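Local coordinates for uncharacterized protein MJ0236 (Methanocaldococcus jannaschii DSM 2661, PDB 2PHP), which probably makes thiamine phosphate and phosphorylates hydroxymethylpyrimidine and its phosphate, this chain being its C-terminal thiamine-phosphate synthase (ThiN) domain, at residues B[16-21]-B[165-170]; B[34-39]-B[50-55]; B[97-102]-B[158-163]. All blocks are in the same frame, centred on the assembly; numbering follows the deposited sequence.

In the fold
All three contacts belong to the ThiN-type thiamine-phosphate synthase domain and are built round one mixed sheet. Contact 2 joins strands 37-40 and 50-53, contact 3 joins strands 95-100 and 159-164, and strands 37-40 and 95-100 are neighbours. Their centres lie about 13 Å apart, linked where Asn98 OD1 accepts from Asn36 N at 3.0 Å. Contact 1 pairs two helices, 8-22 and 167-185, that pack on this sheet, its centre about 11 Å from that of contact 2 and 16 Å from that of contact 3. Glu39 OE1 meets Ala167 N at 2.6 Å, probably a hydrogen bond, while Val170 packs on Met97. Along the chain, contact 1 encloses both strand pairs.

Contact 1: residues B[16-21]-B[165-170]; sequences SYAIYL and RDAIEV
Ile168 sends its terminal methyl to the edge of the Tyr17 ring, where Ile168 CD1 lies 3.6 Å from Tyr17 CD2 and close to the ring plane. The approach is edge-on: Ile168 CG1 stands in that plane too, 3.9 Å from Tyr17 CD2, and the two side chains cross at about a right angle. An extended second torsion (chi2 177°) in Ile168 carries CD1 nearer to the partner helix than the start of the side chain would suggest. Tyr17 CG is anti to the backbone N (chi1 -176°), and one face of its ring is met, toward the rim, by Leu21 CG at 3.7 Å above the plane, one turn further along the same helix. Leu21 makes a looser touch across the interface, Leu21 CD1 to Ile168 CG2 at 4.2 Å.

Beside this larger pair the helices meet through small residues. Ala18 CB is 3.7 Å from Ala167 CB, and the backbones draw together until Ala18 CA and Ile168 CA are 4.7 Å apart. In this ThiN domain, of the AraD-like clan, the contact sets helix 8-22 against the first turn of helix 167-185, with Ala18 and Ala167 both also resting on Ile37 of the central sheet. The interface extends into the assembly, since Tyr17 packs on Tyr5 of a second subunit and Ile168 on Lys13 of that same subunit.

Asp166 is the N-cap of helix 167-185: Asp166 OD1 accepts from Glu169 N at 2.8 Å, met nearly along its C-O axis. A carboxylate here would probably be stabilised by the helix start. Glu169 in turn accepts from Arg165, four residues back, through a bond from Arg165 N to Glu169 OE1 at 2.8 Å.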
loop_
_atom_site.group_PDB
_atom_site.type_symbol
_atom_site.label_atom_id
_atom_site.label_comp_id
_atom_site.label_asym_id
_atom_site.label_seq_id
_atom_site.Cartn_x
_atom_site.Cartn_y
_atom_site.Cartn_z
ATOM N N SER B 16 -2.037 -16.893 1.765
ATOM C CA SER B 16 -2.842 -15.878 1.105
ATOM C C SER B 16 -4.290 -15.898 1.587
ATOM O O SER B 16 -4.875 -14.843 1.854
ATOM C CB SER B 16 -2.801 -16.083 -0.406
ATOM O OG SER B 16 -1.477 -15.944 -0.889
ATOM N N TYR B 17 -4.876 -17.088 1.704
ATOM C CA TYR B 17 -6.257 -17.162 2.160
ATOM C C TYR B 17 -6.341 -16.797 3.638
ATOM O O TYR B 17 -7.302 -16.168 4.069
ATOM C CB TYR B 17 -6.844 -18.563 1.938
ATOM C CG TYR B 17 -8.307 -18.626 2.306
ATOM C CD1 TYR B 17 -9.251 -17.855 1.622
ATOM C CD2 TYR B 17 -8.748 -19.418 3.362
ATOM C CE1 TYR B 17 -10.600 -17.872 1.983
ATOM C CE2 TYR B 17 -10.089 -19.444 3.731
ATOM C CZ TYR B 17 -11.005 -18.668 3.040
ATOM O OH TYR B 17 -12.327 -18.676 3.417
ATOM N N ALA B 18 -5.335 -17.192 4.415
ATOM C CA ALA B 18 -5.321 -16.867 5.837
ATOM C C ALA B 18 -5.356 -15.352 6.013
ATOM O O ALA B 18 -6.036 -14.847 6.908
ATOM C CB ALA B 18 -4.072 -17.437 6.500
ATOM N N ILE B 19 -4.630 -14.633 5.153
ATOM C CA ILE B 19 -4.570 -13.173 5.217
ATOM C C ILE B 19 -5.916 -12.565 4.793
ATOM O O ILE B 19 -6.385 -11.579 5.382
ATOM C CB ILE B 19 -3.439 -12.607 4.298
ATOM C CG1 ILE B 19 -2.073 -13.125 4.753
ATOM C CG2 ILE B 19 -3.448 -11.087 4.324
ATOM C CD1 ILE B 19 -1.678 -12.676 6.143
ATOM N N TYR B 20 -6.528 -13.155 3.771
ATOM C CA TYR B 20 -7.820 -12.688 3.281
ATOM C C TYR B 20 -8.827 -12.763 4.432
ATOM O O TYR B 20 -9.688 -11.889 4.578
ATOM C CB TYR B 20 -8.271 -13.557 2.106
ATOM C CG TYR B 20 -9.699 -13.330 1.650
ATOM C CD1 TYR B 20 -10.025 -12.295 0.768
ATOM C CD2 TYR B 20 -10.729 -14.161 2.102
ATOM C CE1 TYR B 20 -11.349 -12.097 0.346
ATOM C CE2 TYR B 20 -12.046 -13.972 1.690
ATOM C CZ TYR B 20 -12.351 -12.942 0.814
ATOM O OH TYR B 20 -13.664 -12.774 0.424
ATOM N N LEU B 21 -8.710 -13.802 5.259
ATOM C CA LEU B 21 -9.607 -13.973 6.402
ATOM C C LEU B 21 -9.272 -12.959 7.491
ATOM O O LEU B 21 -10.163 -12.406 8.144
ATOM C CB LEU B 21 -9.493 -15.393 6.978
ATOM C CG LEU B 21 -10.046 -16.550 6.130
ATOM C CD1 LEU B 21 -9.780 -17.888 6.819
ATOM C CD2 LEU B 21 -11.544 -16.351 5.919
ATOM N N ARG B 165 -1.517 -26.716 11.891
ATOM C CA ARG B 165 -1.093 -27.494 10.728
ATOM C C ARG B 165 -0.777 -26.619 9.521
ATOM O O ARG B 165 0.154 -26.909 8.766
ATOM C CB ARG B 165 -2.158 -28.540 10.379
ATOM C CG ARG B 165 -2.368 -29.562 11.492
ATOM C CD ARG B 165 -2.716 -30.938 10.959
ATOM N NE ARG B 165 -3.558 -31.683 11.889
ATOM C CZ ARG B 165 -4.613 -31.170 12.522
ATOM N NH1 ARG B 165 -4.968 -29.902 12.320
ATOM N NH2 ARG B 165 -5.306 -31.918 13.374
ATOM N N ASP B 166 -1.561 -25.561 9.333
ATOM C CA ASP B 166 -1.333 -24.615 8.246
ATOM C C ASP B 166 -1.832 -23.237 8.657
ATOM O O ASP B 166 -2.514 -23.089 9.679
ATOM C CB ASP B 166 -2.004 -25.063 6.939
ATOM C CG ASP B 166 -3.491 -25.295 7.086
ATOM O OD1 ASP B 166 -4.199 -24.412 7.627
ATOM O OD2 ASP B 166 -3.951 -26.364 6.638
ATOM N N ALA B 167 -1.483 -22.229 7.863
ATOM C CA ALA B 167 -1.851 -20.853 8.165
ATOM C C ALA B 167 -3.345 -20.620 8.386
ATOM O O ALA B 167 -3.724 -19.813 9.233
ATOM C CB ALA B 167 -1.331 -19.920 7.066
ATOM N N ILE B 168 -4.184 -21.309 7.619
ATOM C CA ILE B 168 -5.623 -21.142 7.750
ATOM C C ILE B 168 -6.100 -21.655 9.100
ATOM O O ILE B 168 -6.949 -21.038 9.743
ATOM C CB ILE B 168 -6.389 -21.887 6.637
ATOM C CG1 ILE B 168 -5.919 -21.397 5.263
ATOM C CG2 ILE B 168 -7.892 -21.640 6.794
ATOM C CD1 ILE B 168 -6.554 -22.122 4.082
ATOM N N GLU B 169 -5.544 -22.781 9.533
ATOM C CA GLU B 169 -5.916 -23.352 10.813
ATOM C C GLU B 169 -5.494 -22.400 11.931
ATOM O O GLU B 169 -6.199 -22.244 12.926
ATOM C CB GLU B 169 -5.238 -24.705 11.013
ATOM C CG GLU B 169 -5.871 -25.523 12.124
ATOM C CD GLU B 169 -5.206 -26.869 12.317
ATOM O OE1 GLU B 169 -4.083 -26.906 12.870
ATOM O OE2 GLU B 169 -5.808 -27.889 11.909
ATOM N N VAL B 170 -4.339 -21.763 11.755
ATOM C CA VAL B 170 -3.837 -20.828 12.749
ATOM C C VAL B 170 -4.762 -19.615 12.872
ATOM O O VAL B 170 -5.103 -19.186 13.980
ATOM C CB VAL B 170 -2.414 -20.359 12.390
ATOM C CG1 VAL B 170 -2.019 -19.164 13.254
ATOM C CG2 VAL B 170 -1.434 -21.497 12.606
#

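Contact 2: residues B[34-39]-B[50-55]; sequences GSNIAE and VAALTG
Strands 37-40 and 50-53 form a beta hairpin in the central sheet; the axes of residues 37-39 and 50-53 run antiparallel at 161°, 4.7 Å apart at closest approach. The closely bonded part is the Glu39-Ala51 pair, antiparallel and hydrogen-bonded, with Glu39 N to Ala51 O at 3.0 Å and Ala51 N to Glu39 O at 2.9 Å. Next to it, methyls pack tightly: Ala38 CB touches Ala52 CB at 3.6 Å, on the face where Ala38 meets Ile79 and Ile83 of helix 77-87.

Toward Gly34 the backbones spread, Asn36 CA and Leu53 CA being 6.3 Å apart, and a side-chain amide bridges the wider separation in place of backbone pairing. Asn36 CG is anti to the backbone N (chi1 -159°), which points the amide at Leu53: Asn36 ND2 donates to Leu53 O at 3.2 Å, in the carbonyl plane and on a lone pair. An alanine here would remove both amide bonds to Leu53 and would probably let the strands part further at this end. Asn36 OD1 accepts twice, from Leu53 N on a lone pair at 3.1 Å and from its own neighbour Ile37 N, above the carbonyl plane, at 2.7 Å.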
loop_
_atom_site.group_PDB
_atom_site.type_symbol
_atom_site.label_atom_id
_atom_site.label_comp_id
_atom_site.label_asym_id
_atom_site.label_seq_id
_atom_site.Cartn_x
_atom_site.Cartn_y
_atom_site.Cartn_z
ATOM N N GLY B 34 4.511 -5.725 16.048
ATOM C CA GLY B 34 3.737 -6.169 14.904
ATOM C C GLY B 34 3.652 -7.682 14.832
ATOM O O GLY B 34 4.456 -8.383 15.440
ATOM N N SER B 35 2.683 -8.191 14.081
ATOM C CA SER B 35 2.517 -9.633 13.942
ATOM C C SER B 35 2.915 -10.105 12.555
ATOM O O SER B 35 2.958 -9.326 11.607
ATOM C CB SER B 35 1.056 -10.038 14.151
ATOM O OG SER B 35 0.577 -9.667 15.421
ATOM N N ASN B 36 3.202 -11.394 12.441
ATOM C CA ASN B 36 3.510 -11.971 11.141
ATOM C C ASN B 36 2.922 -13.373 11.164
ATOM O O ASN B 36 2.667 -13.928 12.235
ATOM C CB ASN B 36 5.020 -12.035 10.889
ATOM C CG ASN B 36 5.357 -12.150 9.392
ATOM O OD1 ASN B 36 4.491 -12.464 8.563
ATOM N ND2 ASN B 36 6.616 -11.901 9.049
ATOM N N ILE B 37 2.669 -13.931 9.993
ATOM C CA ILE B 37 2.128 -15.278 9.912
ATOM C C ILE B 37 2.998 -16.027 8.905
ATOM O O ILE B 37 3.329 -15.499 7.834
ATOM C CB ILE B 37 0.634 -15.263 9.483
ATOM C CG1 ILE B 37 0.068 -16.689 9.512
ATOM C CG2 ILE B 37 0.485 -14.631 8.118
ATOM C CD1 ILE B 37 -1.438 -16.754 9.453
ATOM N N ALA B 38 3.385 -17.246 9.272
ATOM C CA ALA B 38 4.254 -18.064 8.445
ATOM C C ALA B 38 3.798 -19.513 8.330
ATOM O O ALA B 38 3.101 -20.047 9.203
ATOM C CB ALA B 38 5.670 -18.024 8.999
ATOM N N GLU B 39 4.212 -20.148 7.242
ATOM C CA GLU B 39 3.879 -21.544 7.003
ATOM C C GLU B 39 5.040 -22.160 6.239
ATOM O O GLU B 39 5.626 -21.528 5.349
ATOM C CB GLU B 39 2.591 -21.671 6.192
ATOM C CG GLU B 39 2.051 -23.105 6.130
ATOM C CD GLU B 39 0.757 -23.217 5.330
ATOM O OE1 GLU B 39 -0.207 -22.475 5.638
ATOM O OE2 GLU B 39 0.695 -24.054 4.398
ATOM N N VAL B 50 10.344 -21.688 4.603
ATOM C CA VAL B 50 9.226 -21.060 5.313
ATOM C C VAL B 50 8.816 -19.746 4.658
ATOM O O VAL B 50 9.665 -18.894 4.400
ATOM C CB VAL B 50 9.598 -20.760 6.785
ATOM C CG1 VAL B 50 8.383 -20.211 7.530
ATOM C CG2 VAL B 50 10.125 -22.022 7.456
ATOM N N ALA B 51 7.520 -19.575 4.393
ATOM C CA ALA B 51 7.033 -18.331 3.782
ATOM C C ALA B 51 6.258 -17.460 4.773
ATOM O O ALA B 51 5.586 -17.972 5.676
ATOM C CB ALA B 51 6.157 -18.637 2.578
ATOM N N ALA B 52 6.354 -16.144 4.586
ATOM C CA ALA B 52 5.668 -15.182 5.450
ATOM C C ALA B 52 5.738 -13.770 4.865
ATOM O O ALA B 52 6.300 -13.576 3.790
ATOM C CB ALA B 52 6.292 -15.203 6.830
ATOM N N LEU B 53 5.178 -12.787 5.572
ATOM C CA LEU B 53 5.193 -11.403 5.098
ATOM C C LEU B 53 6.588 -10.816 5.148
ATOM O O LEU B 53 7.332 -11.070 6.082
ATOM C CB LEU B 53 4.255 -10.528 5.940
ATOM C CG LEU B 53 2.768 -10.852 5.823
ATOM C CD1 LEU B 53 1.961 -10.032 6.806
ATOM C CD2 LEU B 53 2.313 -10.587 4.408
ATOM N N THR B 54 6.937 -10.034 4.133
ATOM C CA THR B 54 8.243 -9.386 4.078
ATOM C C THR B 54 8.185 -8.198 5.043
ATOM O O THR B 54 9.207 -7.710 5.510
ATOM C CB THR B 54 8.560 -8.910 2.639
ATOM O OG1 THR B 54 7.430 -8.204 2.108
ATOM C CG2 THR B 54 8.879 -10.106 1.738
ATOM N N GLY B 55 6.969 -7.743 5.332
ATOM C CA GLY B 55 6.774 -6.659 6.283
ATOM C C GLY B 55 6.166 -7.299 7.522
ATOM O O GLY B 55 6.681 -8.302 8.017
#

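Contact 3: residues B[97-102]-B[158-163]; sequences MNIKYD and PMIRVL
Strands 97-100 and 159-163, neighbours in the mixed central sheet of the ThiN domain, run antiparallel, with short axes 4.7 Å apart at 145°, and bond in two backbone pairs, Met97 with Val162 and Ile99 with Ile160. The straightest link is Ile99 N to Ile160 O, 2.8 Å and 176° at the hydrogen. Strand 159-164 also bonds to strand 147-150 on its other edge.

On the face that carries Ile99, Ile160 and Val162, Ile99 CG1, in the crowded position between the backbone N and the carbonyl carbon (chi1 68°), lies 3.7 Å from Ile160 CB. On the Asn98 and Arg161 side, selenomethionine Met159 crosses Asn98 obliquely, Met159 SE lying 3.7 Å from Asn98 ND2. Asn98 OD1 accepts from Asn36 N, Asn98 ND2 donates to Gly34 O, and Arg161 forms a salt bridge with Asp150.

Beyond the bonded pairs, Tyr101 CD2 approaches Pro158 CB to 3.3 Å, the side chains crossing at about a right angle, while Ile160 CG1 sits at the ring edge. One water bridges the backbones, accepting from Tyr101 N and donating to Pro158 O at 2.6 Å, so a single ordered water extends the link past the last direct pair.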
loop_
_atom_site.group_PDB
_atom_site.type_symbol
_atom_site.label_atom_id
_atom_site.label_comp_id
_atom_site.label_asym_id
_atom_site.label_seq_id
_atom_site.Cartn_x
_atom_site.Cartn_y
_atom_site.Cartn_z
HETATM N N MSE B 97 1.701 -17.890 14.051
HETATM C CA MSE B 97 1.436 -16.455 14.009
HETATM C C MSE B 97 1.608 -15.905 15.417
HETATM O O MSE B 97 1.091 -16.490 16.370
HETATM C CB MSE B 97 0.008 -16.176 13.543
HETATM C CG MSE B 97 -0.368 -14.711 13.654
HETATM SE SE MSE B 97 -2.107 -14.337 12.921
HETATM C CE MSE B 97 -2.067 -12.402 12.928
ATOM N N ASN B 98 2.330 -14.797 15.561
ATOM C CA ASN B 98 2.509 -14.213 16.885
ATOM C C ASN B 98 1.478 -13.114 17.091
ATOM O O ASN B 98 1.227 -12.324 16.184
ATOM C CB ASN B 98 3.925 -13.657 17.061
ATOM C CG ASN B 98 4.230 -12.496 16.124
ATOM O OD1 ASN B 98 4.263 -12.659 14.902
ATOM N ND2 ASN B 98 4.454 -11.315 16.699
ATOM N N ILE B 99 0.864 -13.088 18.275
ATOM C CA ILE B 99 -0.138 -12.077 18.601
ATOM C C ILE B 99 0.135 -11.471 19.974
ATOM O O ILE B 99 0.922 -12.011 20.760
ATOM C CB ILE B 99 -1.570 -12.658 18.580
ATOM C CG1 ILE B 99 -1.757 -13.651 19.726
ATOM C CG2 ILE B 99 -1.830 -13.347 17.245
ATOM C CD1 ILE B 99 -3.161 -14.240 19.774
ATOM N N LYS B 100 -0.503 -10.343 20.248
ATOM C CA LYS B 100 -0.302 -9.655 21.510
ATOM C C LYS B 100 -0.637 -10.529 22.722
ATOM O O LYS B 100 -1.595 -11.309 22.714
ATOM C CB LYS B 100 -1.130 -8.377 21.524
ATOM C CG LYS B 100 -0.940 -7.519 22.751
ATOM C CD LYS B 100 -1.955 -6.388 22.764
ATOM C CE LYS B 100 -1.691 -5.425 23.910
ATOM N NZ LYS B 100 -2.736 -4.370 23.933
ATOM N N TYR B 101 0.175 -10.393 23.762
ATOM C CA TYR B 101 0.004 -11.157 24.988
ATOM C C TYR B 101 -0.895 -10.464 26.006
ATOM O O TYR B 101 -0.958 -9.243 26.054
ATOM C CB TYR B 101 1.368 -11.398 25.628
ATOM C CG TYR B 101 1.284 -11.912 27.047
ATOM C CD1 TYR B 101 1.104 -13.272 27.311
ATOM C CD2 TYR B 101 1.394 -11.039 28.131
ATOM C CE1 TYR B 101 1.045 -13.750 28.615
ATOM C CE2 TYR B 101 1.335 -11.504 29.438
ATOM C CZ TYR B 101 1.164 -12.861 29.674
ATOM O OH TYR B 101 1.141 -13.336 30.969
ATOM N N ASP B 102 -1.572 -11.261 26.829
ATOM C CA ASP B 102 -2.446 -10.749 27.887
ATOM C C ASP B 102 -2.707 -11.871 28.894
ATOM O O ASP B 102 -3.272 -12.905 28.542
ATOM C CB ASP B 102 -3.770 -10.246 27.310
ATOM C CG ASP B 102 -4.720 -9.722 28.387
ATOM O OD1 ASP B 102 -5.102 -10.498 29.293
ATOM O OD2 ASP B 102 -5.090 -8.534 28.326
ATOM N N PRO B 158 6.093 -9.237 26.053
ATOM C CA PRO B 158 5.528 -10.589 26.135
ATOM C C PRO B 158 4.837 -10.976 24.820
ATOM O O PRO B 158 4.473 -10.101 24.031
ATOM C CB PRO B 158 4.558 -10.489 27.318
ATOM C CG PRO B 158 4.190 -9.036 27.351
ATOM C CD PRO B 158 5.515 -8.367 27.089
HETATM N N MSE B 159 4.651 -12.275 24.588
HETATM C CA MSE B 159 4.041 -12.723 23.336
HETATM C C MSE B 159 3.244 -14.018 23.416
HETATM O O MSE B 159 3.553 -14.899 24.211
HETATM C CB MSE B 159 5.133 -12.932 22.280
HETATM C CG MSE B 159 4.629 -12.921 20.842
HETATM SE SE MSE B 159 4.168 -11.095 20.343
HETATM C CE MSE B 159 5.907 -10.312 20.699
ATOM N N ILE B 160 2.217 -14.124 22.577
ATOM C CA ILE B 160 1.422 -15.343 22.482
ATOM C C ILE B 160 1.647 -15.841 21.058
ATOM O O ILE B 160 1.446 -15.105 20.094
ATOM C CB ILE B 160 -0.092 -15.106 22.660
ATOM C CG1 ILE B 160 -0.418 -14.803 24.123
ATOM C CG2 ILE B 160 -0.859 -16.352 22.200
ATOM C CD1 ILE B 160 -1.856 -14.391 24.346
ATOM N N ARG B 161 2.085 -17.082 20.924
ATOM C CA ARG B 161 2.323 -17.652 19.609
ATOM C C ARG B 161 1.320 -18.784 19.363
ATOM O O ARG B 161 1.243 -19.737 20.137
ATOM C CB ARG B 161 3.773 -18.143 19.527
ATOM C CG ARG B 161 4.776 -17.054 19.908
ATOM C CD ARG B 161 6.198 -17.568 20.062
ATOM N NE ARG B 161 7.110 -16.494 20.463
ATOM C CZ ARG B 161 7.232 -16.027 21.704
ATOM N NH1 ARG B 161 6.510 -16.544 22.697
ATOM N NH2 ARG B 161 8.057 -15.018 21.949
ATOM N N VAL B 162 0.531 -18.647 18.298
ATOM C CA VAL B 162 -0.476 -19.632 17.924
ATOM C C VAL B 162 0.086 -20.533 16.815
ATOM O O VAL B 162 0.539 -20.044 15.780
ATOM C CB VAL B 162 -1.777 -18.924 17.439
ATOM C CG1 VAL B 162 -2.815 -19.946 17.012
ATOM C CG2 VAL B 162 -2.337 -18.036 18.560
ATOM N N LEU B 163 0.067 -21.845 17.043
ATOM C CA LEU B 163 0.594 -22.808 16.076
ATOM C C LEU B 163 -0.518 -23.679 15.495
ATOM O O LEU B 163 -1.610 -23.764 16.059
ATOM C CB LEU B 163 1.649 -23.710 16.740
ATOM C CG LEU B 163 2.887 -23.062 17.379
ATOM C CD1 LEU B 163 2.503 -22.383 18.681
ATOM C CD2 LEU B 163 3.946 -24.119 17.662
HETATM O O HOH W 1 2.457 -8.497 23.440
#